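VP5 (Halorubrum pleomorphic virus 2, PDB 6QGI) is an envelope protein of a pleomorphic virus of haloarchaea and probably carries out fusion of the viral membrane with that of the host cell. Local coordinates at residues 379-384 and 422-427; 332-337 and 441-446; 72-77 and 240-245. All blocks are in the same frame, centred on the assembly; numbering follows the deposited sequence.

Contact 1: 379-384 and 422-427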
ATOM      1  N   ALA A 379      -9.412  17.545  13.485  1.00 37.39           N
ATOM      2  CA  ALA A 379      -9.489  18.790  14.247  1.00 38.36           C
ATOM      3  C   ALA A 379      -9.315  18.500  15.728  1.00 43.56           C
ATOM      4  O   ALA A 379      -9.861  17.512  16.221  1.00 43.51           O
ATOM      5  CB  ALA A 379     -10.821  19.484  14.000  1.00 40.21           C
ATOM      6  N   VAL A 380      -8.545  19.336  16.434  1.00 40.98           N
ATOM      7  CA  VAL A 380      -8.337  19.157  17.873  1.00 41.46           C
ATOM      8  C   VAL A 380      -9.426  19.967  18.591  1.00 47.51           C
ATOM      9  O   VAL A 380      -9.519  21.181  18.408  1.00 46.77           O
ATOM     10  CB  VAL A 380      -6.894  19.500  18.348  1.00 44.41           C
ATOM     11  CG1 VAL A 380      -6.721  19.225  19.841  1.00 44.75           C
ATOM     12  CG2 VAL A 380      -5.848  18.728  17.543  1.00 42.65           C
ATOM     13  N   GLU A 381     -10.288  19.260  19.340  1.00 46.74           N
ATOM     14  CA  GLU A 381     -11.406  19.805  20.108  1.00 49.16           C
ATOM     15  C   GLU A 381     -10.974  19.955  21.559  1.00 55.59           C
ATOM     16  O   GLU A 381     -10.840  18.964  22.283  1.00 55.17           O
ATOM     17  CB  GLU A 381     -12.639  18.895  19.977  1.00 51.38           C
ATOM     18  CG  GLU A 381     -13.957  19.626  20.124  1.00 65.16           C
ATOM     19  CD  GLU A 381     -15.152  18.704  20.242  1.00 90.46           C
ATOM     20  OE1 GLU A 381     -15.440  18.249  21.372  1.00 88.73           O
ATOM     21  OE2 GLU A 381     -15.800  18.434  19.206  1.00 85.44           O
ATOM     22  N   LEU A 382     -10.711  21.194  21.968  1.00 54.38           N
ATOM     23  CA  LEU A 382     -10.231  21.489  23.310  1.00 55.75           C
ATOM     24  C   LEU A 382     -11.341  21.953  24.231  1.00 62.77           C
ATOM     25  O   LEU A 382     -12.191  22.753  23.839  1.00 63.18           O
ATOM     26  CB  LEU A 382      -9.112  22.532  23.266  1.00 55.43           C
ATOM     27  CG  LEU A 382      -7.889  22.136  22.453  1.00 58.78           C
ATOM     28  CD1 LEU A 382      -7.057  23.319  22.136  1.00 58.74           C
ATOM     29  CD2 LEU A 382      -7.080  21.076  23.144  1.00 60.80           C
ATOM     30  N   ASN A 383     -11.324  21.431  25.467  1.00 61.14           N
ATOM     31  CA  ASN A 383     -12.275  21.750  26.525  1.00 63.30           C
ATOM     32  C   ASN A 383     -11.559  22.551  27.610  1.00 68.42           C
ATOM     33  O   ASN A 383     -10.708  22.026  28.341  1.00 67.69           O
ATOM     34  CB  ASN A 383     -12.929  20.476  27.088  1.00 65.14           C
ATOM     35  CG  ASN A 383     -13.833  19.745  26.121  1.00 86.04           C
ATOM     36  OD1 ASN A 383     -14.349  20.309  25.160  1.00 79.15           O
ATOM     37  ND2 ASN A 383     -14.037  18.460  26.350  1.00 76.80           N
ATOM     38  N   THR A 384     -11.890  23.846  27.671  1.00 66.27           N
ATOM     39  CA  THR A 384     -11.320  24.821  28.598  1.00 67.05           C
ATOM     40  C   THR A 384     -11.854  24.586  30.030  1.00 73.25           C
ATOM     41  O   THR A 384     -12.882  23.922  30.199  1.00 73.75           O
ATOM     42  CB  THR A 384     -11.620  26.250  28.102  1.00 75.38           C
ATOM     43  OG1 THR A 384     -13.028  26.436  28.061  1.00 76.84           O
ATOM     44  CG2 THR A 384     -11.036  26.542  26.718  1.00 72.10           C
ATOM     45  N   SER A 422      -9.263  19.149  29.200  1.00 63.73           N
ATOM     46  CA  SER A 422      -9.471  18.003  28.312  1.00 61.85           C
ATOM     47  C   SER A 422      -9.283  18.393  26.846  1.00 62.47           C
ATOM     48  O   SER A 422      -9.517  19.542  26.476  1.00 61.95           O
ATOM     49  CB  SER A 422     -10.870  17.427  28.512  1.00 66.76           C
ATOM     50  OG  SER A 422     -11.118  17.097  29.869  1.00 77.96           O
ATOM     51  N   ALA A 423      -8.876  17.420  26.012  1.00 56.71           N
ATOM     52  CA  ALA A 423      -8.669  17.585  24.571  1.00 54.61           C
ATOM     53  C   ALA A 423      -8.827  16.258  23.848  1.00 57.09           C
ATOM     54  O   ALA A 423      -8.440  15.221  24.390  1.00 56.72           O
ATOM     55  CB  ALA A 423      -7.288  18.147  24.304  1.00 54.10           C
ATOM     56  N   ARG A 424      -9.395  16.288  22.630  1.00 52.53           N
ATOM     57  CA  ARG A 424      -9.592  15.101  21.792  1.00 51.31           C
ATOM     58  C   ARG A 424      -9.577  15.480  20.309  1.00 53.35           C
ATOM     59  O   ARG A 424      -9.864  16.630  19.972  1.00 52.94           O
ATOM     60  CB  ARG A 424     -10.893  14.346  22.158  1.00 53.43           C
ATOM     61  CG  ARG A 424     -12.201  14.948  21.631  1.00 68.02           C
ATOM     62  CD  ARG A 424     -13.324  13.927  21.678  1.00 82.15           C
ATOM     63  NE  ARG A 424     -14.389  14.213  20.714  1.00 92.76           N
ATOM     64  CZ  ARG A 424     -15.509  14.872  21.001  1.00109.39           C
ATOM     65  NH1 ARG A 424     -15.720  15.336  22.227  1.00 97.24           N
ATOM     66  NH2 ARG A 424     -16.427  15.070  20.065  1.00 97.05           N
ATOM     67  N   PHE A 425      -9.245  14.522  19.428  1.00 48.34           N
ATOM     68  CA  PHE A 425      -9.245  14.773  17.990  1.00 47.10           C
ATOM     69  C   PHE A 425     -10.371  13.987  17.318  1.00 50.79           C
ATOM     70  O   PHE A 425     -10.717  12.888  17.756  1.00 50.79           O
ATOM     71  CB  PHE A 425      -7.876  14.479  17.340  1.00 47.46           C
ATOM     72  CG  PHE A 425      -7.502  13.026  17.169  1.00 48.40           C
ATOM     73  CD1 PHE A 425      -6.781  12.356  18.149  1.00 51.65           C
ATOM     74  CD2 PHE A 425      -7.828  12.339  16.003  1.00 49.86           C
ATOM     75  CE1 PHE A 425      -6.425  11.015  17.984  1.00 51.99           C
ATOM     76  CE2 PHE A 425      -7.474  11.000  15.841  1.00 52.13           C
ATOM     77  CZ  PHE A 425      -6.775  10.347  16.832  1.00 50.38           C
ATOM     78  N   LEU A 426     -10.944  14.571  16.263  1.00 47.16           N
ATOM     79  CA  LEU A 426     -12.017  13.985  15.454  1.00 47.05           C
ATOM     80  C   LEU A 426     -11.883  14.474  14.014  1.00 49.81           C
ATOM     81  O   LEU A 426     -11.283  15.520  13.794  1.00 49.18           O
ATOM     82  CB  LEU A 426     -13.421  14.301  16.031  1.00 48.65           C
ATOM     83  CG  LEU A 426     -13.821  15.776  16.224  1.00 53.91           C
ATOM     84  CD1 LEU A 426     -14.417  16.364  14.959  1.00 54.24           C
ATOM     85  CD2 LEU A 426     -14.848  15.899  17.290  1.00 57.56           C
ATOM     86  N   SER A 427     -12.463  13.747  13.050  1.00 46.00           N
ATOM     87  CA  SER A 427     -12.395  14.085  11.628  1.00 44.91           C
ATOM     88  C   SER A 427     -13.111  15.401  11.286  1.00 49.16           C
ATOM     89  O   SER A 427     -14.088  15.774  11.933  1.00 49.86           O
ATOM     90  CB  SER A 427     -12.982  12.957  10.789  1.00 47.96           C
ATOM     91  OG  SER A 427     -12.701  13.104   9.406  1.00 54.67           O
TER
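Ala379 opens the pairing with Leu426: its N-H donates to Leu426 O at 2.8 Å, and Leu426 N returns a bond to Ala379 O, closing the first ring of an antiparallel hydrogen-bonded pair. The same carbonyl, Ala379 O, also receives the CA-H of Phe425. A methyl suits position 379, where the side chain is buried and also meets Asp393 of the neighbouring strand 389-393. Val380 faces Phe425 in a non-hydrogen-bonded pair, and its backbone bonds go to Val392 of strand 389-393. Its branched side chain and the Phe425 ring lie on the buried face, both against Trp356, while Tyr375 meets the Phe425 ring edge-to-face. Glu381 N then binds Arg424 O at 2.7 Å, almost in line with the carbonyl, and Arg424 N answers to Glu381 O at 3.1 Å. Strand 378-384 is thus an inner strand of an antiparallel sheet, held by 418-427 along one edge and by 389-393 along the other. Above the Glu381–Arg424 pair the two long side chains rise side by side. With CG anti to the backbone N (chi1 -152°) and the chain extended beyond it, Glu381 runs alongside Arg424 and sets its carboxylate over one guanidinium face, toward the rim, the two planes 68° apart. The salt bridge from Glu381 OE1 to Arg424 NH1, 3.0 Å, is therefore purely electrostatic, since no N-H points at the oxygen. Glu381 OE2 lies beside Leu426 CD2. Leu382 returns to the buried face opposite the small Ala423, and its isobutyl group also packs on Ile420. At Asn383, the N-H reaches Ser422 O at 2.8 Å; the reciprocal bond from Ser422 N is weak. Asn383 CB and Ser422 CB sit 3.9 Å apart on the face of Glu381 and Arg424, and Asn383 OD1 is hydrogen-bonded to Thr389 OG1.

Contact 2: 332-337 and 441-446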
ATOM      1  N   LYS A 332      -8.227  -8.274  23.135  1.00 36.13           N
ATOM      2  CA  LYS A 332      -6.829  -8.655  22.964  1.00 34.92           C
ATOM      3  C   LYS A 332      -6.014  -7.614  22.197  1.00 37.11           C
ATOM      4  O   LYS A 332      -6.536  -6.898  21.336  1.00 35.79           O
ATOM      5  CB  LYS A 332      -6.725 -10.022  22.259  1.00 37.58           C
ATOM      6  CG  LYS A 332      -7.349 -11.192  23.022  1.00 56.48           C
ATOM      7  CD  LYS A 332      -6.593 -11.542  24.304  1.00 71.86           C
ATOM      8  CE  LYS A 332      -7.229 -12.693  25.048  1.00 88.91           C
ATOM      9  NZ  LYS A 332      -6.570 -12.941  26.357  1.00101.28           N
ATOM     10  N   THR A 333      -4.722  -7.535  22.535  1.00 33.24           N
ATOM     11  CA  THR A 333      -3.761  -6.638  21.906  1.00 31.74           C
ATOM     12  C   THR A 333      -2.941  -7.440  20.894  1.00 34.65           C
ATOM     13  O   THR A 333      -2.427  -8.510  21.231  1.00 34.72           O
ATOM     14  CB  THR A 333      -2.879  -5.978  22.963  1.00 40.49           C
ATOM     15  OG1 THR A 333      -3.677  -5.189  23.852  1.00 42.03           O
ATOM     16  CG2 THR A 333      -1.790  -5.146  22.348  1.00 36.15           C
ATOM     17  N   TYR A 334      -2.797  -6.908  19.672  1.00 29.90           N
ATOM     18  CA  TYR A 334      -2.082  -7.584  18.603  1.00 28.66           C
ATOM     19  C   TYR A 334      -0.956  -6.748  18.065  1.00 31.94           C
ATOM     20  O   TYR A 334      -1.098  -5.534  17.902  1.00 31.32           O
ATOM     21  CB  TYR A 334      -3.045  -7.963  17.476  1.00 29.09           C
ATOM     22  CG  TYR A 334      -4.005  -9.054  17.886  1.00 31.17           C
ATOM     23  CD1 TYR A 334      -3.609 -10.391  17.894  1.00 33.26           C
ATOM     24  CD2 TYR A 334      -5.293  -8.752  18.314  1.00 32.41           C
ATOM     25  CE1 TYR A 334      -4.477 -11.399  18.303  1.00 33.82           C
ATOM     26  CE2 TYR A 334      -6.173  -9.754  18.721  1.00 34.25           C
ATOM     27  CZ  TYR A 334      -5.758 -11.075  18.715  1.00 40.13           C
ATOM     28  OH  TYR A 334      -6.600 -12.070  19.132  1.00 42.51           O
ATOM     29  N   ASP A 335       0.176  -7.412  17.827  1.00 28.02           N
ATOM     30  CA  ASP A 335       1.368  -6.808  17.273  1.00 26.66           C
ATOM     31  C   ASP A 335       1.496  -7.321  15.851  1.00 30.87           C
ATOM     32  O   ASP A 335       1.793  -8.505  15.642  1.00 31.52           O
ATOM     33  CB  ASP A 335       2.612  -7.103  18.128  1.00 28.48           C
ATOM     34  CG  ASP A 335       3.851  -6.303  17.742  1.00 36.49           C
ATOM     35  OD1 ASP A 335       3.729  -5.369  16.914  1.00 35.57           O
ATOM     36  OD2 ASP A 335       4.945  -6.618  18.261  1.00 43.02           O
ATOM     37  N   PRO A 336       1.216  -6.466  14.850  1.00 26.19           N
ATOM     38  CA  PRO A 336       1.262  -6.945  13.458  1.00 24.80           C
ATOM     39  C   PRO A 336       2.657  -7.347  12.994  1.00 28.04           C
ATOM     40  O   PRO A 336       2.784  -8.130  12.059  1.00 27.93           O
ATOM     41  CB  PRO A 336       0.714  -5.791  12.632  1.00 25.88           C
ATOM     42  CG  PRO A 336       0.561  -4.667  13.548  1.00 30.58           C
ATOM     43  CD  PRO A 336       0.842  -5.041  14.943  1.00 27.20           C
ATOM     44  N   SER A 337       3.700  -6.848  13.673  1.00 24.91           N
ATOM     45  CA  SER A 337       5.096  -7.136  13.364  1.00 24.98           C
ATOM     46  C   SER A 337       5.471  -8.592  13.681  1.00 31.58           C
ATOM     47  O   SER A 337       6.475  -9.078  13.153  1.00 31.46           O
ATOM     48  CB  SER A 337       6.014  -6.187  14.121  1.00 27.44           C
ATOM     49  OG  SER A 337       5.869  -6.292  15.526  1.00 31.53           O
ATOM     50  N   GLY A 441       1.659  -0.861  13.430  1.00 23.61           N
ATOM     51  CA  GLY A 441       1.790  -0.716  14.871  1.00 23.82           C
ATOM     52  C   GLY A 441       0.743  -1.492  15.636  1.00 28.28           C
ATOM     53  O   GLY A 441      -0.306  -1.843  15.085  1.00 27.30           O
ATOM     54  N   SER A 442       1.028  -1.736  16.929  1.00 25.72           N
ATOM     55  CA  SER A 442       0.169  -2.464  17.847  1.00 26.74           C
ATOM     56  C   SER A 442      -1.182  -1.773  18.041  1.00 31.34           C
ATOM     57  O   SER A 442      -1.295  -0.547  17.940  1.00 30.60           O
ATOM     58  CB  SER A 442       0.860  -2.655  19.185  1.00 31.55           C
ATOM     59  OG  SER A 442       1.926  -3.585  19.097  1.00 41.56           O
ATOM     60  N   PHE A 443      -2.210  -2.593  18.271  1.00 28.93           N
ATOM     61  CA  PHE A 443      -3.599  -2.181  18.424  1.00 29.50           C
ATOM     62  C   PHE A 443      -4.361  -3.175  19.298  1.00 34.27           C
ATOM     63  O   PHE A 443      -4.020  -4.361  19.334  1.00 33.37           O
ATOM     64  CB  PHE A 443      -4.277  -2.062  17.033  1.00 30.74           C
ATOM     65  CG  PHE A 443      -4.404  -3.368  16.280  1.00 32.06           C
ATOM     66  CD1 PHE A 443      -3.358  -3.840  15.489  1.00 34.19           C
ATOM     67  CD2 PHE A 443      -5.556  -4.139  16.379  1.00 34.65           C
ATOM     68  CE1 PHE A 443      -3.463  -5.069  14.822  1.00 34.81           C
ATOM     69  CE2 PHE A 443      -5.660  -5.362  15.711  1.00 37.10           C
ATOM     70  CZ  PHE A 443      -4.616  -5.814  14.928  1.00 34.28           C
ATOM     71  N   THR A 444      -5.423  -2.698  19.952  1.00 32.20           N
ATOM     72  CA  THR A 444      -6.264  -3.525  20.811  1.00 33.47           C
ATOM     73  C   THR A 444      -7.706  -3.482  20.304  1.00 38.22           C
ATOM     74  O   THR A 444      -8.233  -2.400  20.048  1.00 38.48           O
ATOM     75  CB  THR A 444      -6.153  -3.056  22.279  1.00 39.28           C
ATOM     76  OG1 THR A 444      -4.778  -2.846  22.616  1.00 37.20           O
ATOM     77  CG2 THR A 444      -6.794  -4.034  23.262  1.00 37.26           C
ATOM     78  N   ILE A 445      -8.340  -4.653  20.168  1.00 34.90           N
ATOM     79  CA  ILE A 445      -9.737  -4.747  19.753  1.00 35.18           C
ATOM     80  C   ILE A 445     -10.576  -4.468  21.002  1.00 41.77           C
ATOM     81  O   ILE A 445     -10.632  -5.308  21.888  1.00 42.07           O
ATOM     82  CB  ILE A 445     -10.054  -6.120  19.085  1.00 37.83           C
ATOM     83  CG1 ILE A 445      -9.180  -6.343  17.827  1.00 36.38           C
ATOM     84  CG2 ILE A 445     -11.535  -6.223  18.745  1.00 39.03           C
ATOM     85  CD1 ILE A 445      -9.046  -7.765  17.369  1.00 40.42           C
ATOM     86  N   ASP A 446     -11.162  -3.266  21.111  1.00 40.36           N
ATOM     87  CA  ASP A 446     -11.978  -2.898  22.272  1.00 42.55           C
ATOM     88  C   ASP A 446     -13.331  -3.596  22.244  1.00 48.07           C
ATOM     89  O   ASP A 446     -13.905  -3.854  23.306  1.00 49.43           O
ATOM     90  CB  ASP A 446     -12.185  -1.378  22.343  1.00 45.12           C
ATOM     91  CG  ASP A 446     -10.954  -0.558  22.689  1.00 60.57           C
ATOM     92  OD1 ASP A 446      -9.936  -1.155  23.121  1.00 60.99           O
ATOM     93  OD2 ASP A 446     -11.015   0.679  22.548  1.00 69.87           O
TER
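Tyr334 and Phe443 form the hydrogen-bonded pair of a short antiparallel ladder, in which the two-residue strand 333-334 pairs with the start of strand 443-450. Tyr334 N donates to Phe443 O at 2.8 Å in a nearly straight bond (174°), and Phe443 N returns to Tyr334 O at 3.2 Å. One step along, Ile445 N reaches Lys332 O at 3.1 Å, so Lys332 joins the ladder through its backbone while the side chain of this exposed lysine starts away from the partner strand. On the face carrying Tyr334 and Phe443, Phe443 has CG between its own N and carbonyl carbon (chi1 65°), which swings the ring across to lie beneath its partner. Tyr334 CB stands over the face of the Phe443 ring, 4.1 Å from its centroid, in a CH-pi contact. Pro336 CG comes to the edge of the same ring. The Tyr334 ring meets Ile445 CD1 obliquely, with CE2 3.7 Å away, and its hydroxyl is tied to Glu329 N. Strand 443-450 is shared: strand 301-307 pairs along its other edge, with Ile305 and Ile307 packing on Phe443, so 333-334 is a small addition to a larger antiparallel sheet. The other face is polar and more open. There the non-hydrogen-bonded pair brings Thr333 OG1 and Thr444 OG1 to 2.9 Å, a hydrogen bond in which either may be the donor; beta-branched threonine suits an extended backbone and supplies the hydroxyl at once. Beyond the ladder, Ser442 OG makes a weak bond to Asp335 OD1, which Ser337 OG meets from above the carboxylate plane at 2.7 Å.

Contact 3: 72-77 and 240-245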
ATOM      1  N   THR A  72      -5.496 -15.285  -9.260  1.00 22.07           N
ATOM      2  CA  THR A  72      -6.104 -14.504 -10.338  1.00 22.02           C
ATOM      3  C   THR A  72      -5.619 -15.040 -11.690  1.00 27.44           C
ATOM      4  O   THR A  72      -6.450 -15.270 -12.571  1.00 27.77           O
ATOM      5  CB  THR A  72      -5.824 -13.012 -10.132  1.00 25.27           C
ATOM      6  OG1 THR A  72      -6.333 -12.645  -8.853  1.00 24.65           O
ATOM      7  CG2 THR A  72      -6.469 -12.132 -11.193  1.00 23.55           C
ATOM      8  N   ALA A  73      -4.291 -15.282 -11.828  1.00 24.47           N
ATOM      9  CA  ALA A  73      -3.669 -15.828 -13.037  1.00 25.07           C
ATOM     10  C   ALA A  73      -4.332 -17.137 -13.432  1.00 30.67           C
ATOM     11  O   ALA A  73      -4.744 -17.279 -14.584  1.00 31.56           O
ATOM     12  CB  ALA A  73      -2.176 -16.035 -12.821  1.00 25.60           C
ATOM     13  N   TYR A  74      -4.517 -18.049 -12.455  1.00 27.86           N
ATOM     14  CA  TYR A  74      -5.157 -19.346 -12.650  1.00 29.02           C
ATOM     15  C   TYR A  74      -6.619 -19.225 -13.107  1.00 32.91           C
ATOM     16  O   TYR A  74      -7.010 -19.959 -14.004  1.00 32.85           O
ATOM     17  CB  TYR A  74      -5.090 -20.176 -11.371  1.00 30.84           C
ATOM     18  CG  TYR A  74      -3.931 -21.145 -11.294  1.00 32.99           C
ATOM     19  CD1 TYR A  74      -3.790 -22.169 -12.228  1.00 35.50           C
ATOM     20  CD2 TYR A  74      -3.029 -21.101 -10.235  1.00 33.38           C
ATOM     21  CE1 TYR A  74      -2.744 -23.088 -12.141  1.00 36.62           C
ATOM     22  CE2 TYR A  74      -1.985 -22.018 -10.134  1.00 34.44           C
ATOM     23  CZ  TYR A  74      -1.845 -23.007 -11.093  1.00 42.15           C
ATOM     24  OH  TYR A  74      -0.818 -23.911 -11.004  1.00 43.62           O
ATOM     25  N   THR A  75      -7.410 -18.297 -12.519  1.00 29.25           N
ATOM     26  CA  THR A  75      -8.815 -18.074 -12.887  1.00 29.12           C
ATOM     27  C   THR A  75      -8.926 -17.764 -14.398  1.00 32.95           C
ATOM     28  O   THR A  75      -9.688 -18.438 -15.086  1.00 33.65           O
ATOM     29  CB  THR A  75      -9.442 -16.967 -12.008  1.00 33.41           C
ATOM     30  OG1 THR A  75      -9.407 -17.375 -10.639  1.00 31.11           O
ATOM     31  CG2 THR A  75     -10.880 -16.652 -12.389  1.00 31.61           C
ATOM     32  N   ASP A  76      -8.127 -16.802 -14.910  1.00 28.76           N
ATOM     33  CA  ASP A  76      -8.114 -16.383 -16.319  1.00 28.86           C
ATOM     34  C   ASP A  76      -7.574 -17.465 -17.243  1.00 31.73           C
ATOM     35  O   ASP A  76      -8.068 -17.613 -18.360  1.00 32.03           O
ATOM     36  CB  ASP A  76      -7.274 -15.108 -16.500  1.00 30.77           C
ATOM     37  CG  ASP A  76      -7.876 -13.830 -15.942  1.00 44.10           C
ATOM     38  OD1 ASP A  76      -9.081 -13.837 -15.595  1.00 45.32           O
ATOM     39  OD2 ASP A  76      -7.148 -12.818 -15.867  1.00 50.27           O
ATOM     40  N   ALA A  77      -6.538 -18.190 -16.791  1.00 27.23           N
ATOM     41  CA  ALA A  77      -5.892 -19.268 -17.535  1.00 26.68           C
ATOM     42  C   ALA A  77      -6.830 -20.459 -17.692  1.00 30.07           C
ATOM     43  O   ALA A  77      -6.961 -20.975 -18.804  1.00 31.32           O
ATOM     44  CB  ALA A  77      -4.618 -19.696 -16.830  1.00 26.94           C
ATOM     45  N   GLN A 240       6.372 -18.679 -13.058  1.00 28.04           N
ATOM     46  CA  GLN A 240       6.922 -19.992 -13.388  1.00 28.38           C
ATOM     47  C   GLN A 240       6.018 -21.121 -12.879  1.00 32.58           C
ATOM     48  O   GLN A 240       5.818 -22.101 -13.598  1.00 33.66           O
ATOM     49  CB  GLN A 240       8.345 -20.149 -12.824  1.00 29.96           C
ATOM     50  CG  GLN A 240       9.392 -19.207 -13.443  1.00 49.77           C
ATOM     51  CD  GLN A 240       9.557 -19.336 -14.945  1.00 75.38           C
ATOM     52  OE1 GLN A 240       9.608 -20.436 -15.511  1.00 74.92           O
ATOM     53  NE2 GLN A 240       9.650 -18.202 -15.622  1.00 66.23           N
ATOM     54  N   ASN A 241       5.465 -20.977 -11.658  1.00 27.75           N
ATOM     55  CA  ASN A 241       4.588 -21.968 -11.028  1.00 27.20           C
ATOM     56  C   ASN A 241       3.227 -22.058 -11.714  1.00 30.21           C
ATOM     57  O   ASN A 241       2.700 -23.163 -11.826  1.00 30.55           O
ATOM     58  CB  ASN A 241       4.396 -21.676  -9.528  1.00 27.53           C
ATOM     59  CG  ASN A 241       5.608 -21.929  -8.651  1.00 49.58           C
ATOM     60  OD1 ASN A 241       6.653 -22.434  -9.086  1.00 42.76           O
ATOM     61  ND2 ASN A 241       5.493 -21.569  -7.379  1.00 41.84           N
ATOM     62  N   VAL A 242       2.647 -20.921 -12.156  1.00 25.89           N
ATOM     63  CA  VAL A 242       1.344 -20.926 -12.835  1.00 25.62           C
ATOM     64  C   VAL A 242       1.516 -21.531 -14.245  1.00 30.84           C
ATOM     65  O   VAL A 242       0.653 -22.298 -14.656  1.00 30.99           O
ATOM     66  CB  VAL A 242       0.623 -19.549 -12.856  1.00 28.33           C
ATOM     67  CG1 VAL A 242      -0.726 -19.634 -13.567  1.00 28.28           C
ATOM     68  CG2 VAL A 242       0.415 -19.028 -11.442  1.00 27.38           C
ATOM     69  N   ARG A 243       2.634 -21.234 -14.950  1.00 28.00           N
ATOM     70  CA  ARG A 243       2.937 -21.797 -16.283  1.00 28.50           C
ATOM     71  C   ARG A 243       3.056 -23.326 -16.224  1.00 34.78           C
ATOM     72  O   ARG A 243       2.414 -24.017 -17.014  1.00 36.23           O
ATOM     73  CB  ARG A 243       4.238 -21.206 -16.858  1.00 26.40           C
ATOM     74  CG  ARG A 243       4.086 -19.862 -17.549  1.00 30.01           C
ATOM     75  CD  ARG A 243       5.444 -19.211 -17.705  1.00 31.77           C
ATOM     76  NE  ARG A 243       5.388 -17.972 -18.474  1.00 32.03           N
ATOM     77  CZ  ARG A 243       6.429 -17.178 -18.705  1.00 41.67           C
ATOM     78  NH1 ARG A 243       7.620 -17.476 -18.192  1.00 31.08           N
ATOM     79  NH2 ARG A 243       6.291 -16.079 -19.426  1.00 25.07           N
ATOM     80  N   SER A 244       3.876 -23.844 -15.287  1.00 32.10           N
ATOM     81  CA  SER A 244       4.109 -25.277 -15.081  1.00 33.16           C
ATOM     82  C   SER A 244       2.852 -25.969 -14.553  1.00 38.11           C
ATOM     83  O   SER A 244       2.557 -27.102 -14.946  1.00 39.19           O
ATOM     84  CB  SER A 244       5.269 -25.498 -14.113  1.00 36.44           C
ATOM     85  OG  SER A 244       6.422 -24.774 -14.511  1.00 44.99           O
ATOM     86  N   GLY A 245       2.133 -25.272 -13.675  1.00 33.98           N
ATOM     87  CA  GLY A 245       0.901 -25.743 -13.057  1.00 33.96           C
ATOM     88  C   GLY A 245      -0.266 -25.835 -14.016  1.00 38.93           C
ATOM     89  O   GLY A 245      -1.029 -26.799 -13.949  1.00 39.66           O
TER
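Val242 CG1 stands almost exactly over the centre of the Tyr74 ring, 4.0 Å from the centroid and only 4° off the ring normal, a CH-pi contact that anchors the close part of this helix pair. The second methyl, Val242 CG2, lies 4.1 Å from Tyr74 CE2, so both branches of the valine bear on the ring. With CG1 anti to the backbone N (chi1 -180°), the fork of the valine also meets Ala73, whose CB comes to 4.0 Å from Val242 CG1, and a methyl is all that position 73 contributes to the interface. The Tyr74 side chain runs across the gap past Val242 in the opposite direction, and its tip arrives at Gly245, where Tyr74 OH is 3.2 Å from Gly245 CA. Gly245, with no side chain, lets the phenol oxygen rest against its CA; Gly245 C also lies near the plane of the ring, at its edge. No hydrogen bond joins the two segments. On the far side of helix 225-253 the packing gives way to exposed polar residues: Ser244 points away from helix 66-86 and the exposed Gln240 does not touch it, and Ser244 OG bonds back to Gln240 O within its own helix. The buried side is closed instead by a third helix, 91-133, whose Val102 touches Val242 and whose Tyr105 touches Ala73, and Ile246, one residue past Gly245 on helix 225-253, packs on Tyr74. The segment axes are 10.4 Å apart and only 31° from parallel, bridged by the Tyr74 ring together with Val242 and Ala73, in a packing of long helices typical of an alpha-helical bundle.

The three contacts mark two differently built parts of the chain. Contact 3 packs two helices, while contacts 1 and 2 are strand pairings later in the chain. Residues 379-384 and 422-427 both fall between the two segments of contact 2, so the 332-337 with 441-446 pairing encloses contact 1 in sequence; their centres are 25 Å apart and their nearest atoms about 12 Å. Contact 3 lies on the opposite side of the chain's centre from contact 1, 52 Å between centres, and 35 Å from contact 2. Contact 1 is near the glycan: the side chain of Ala379 is about 8 Å from the N-acetylglucosamine at glycosylated Asn396.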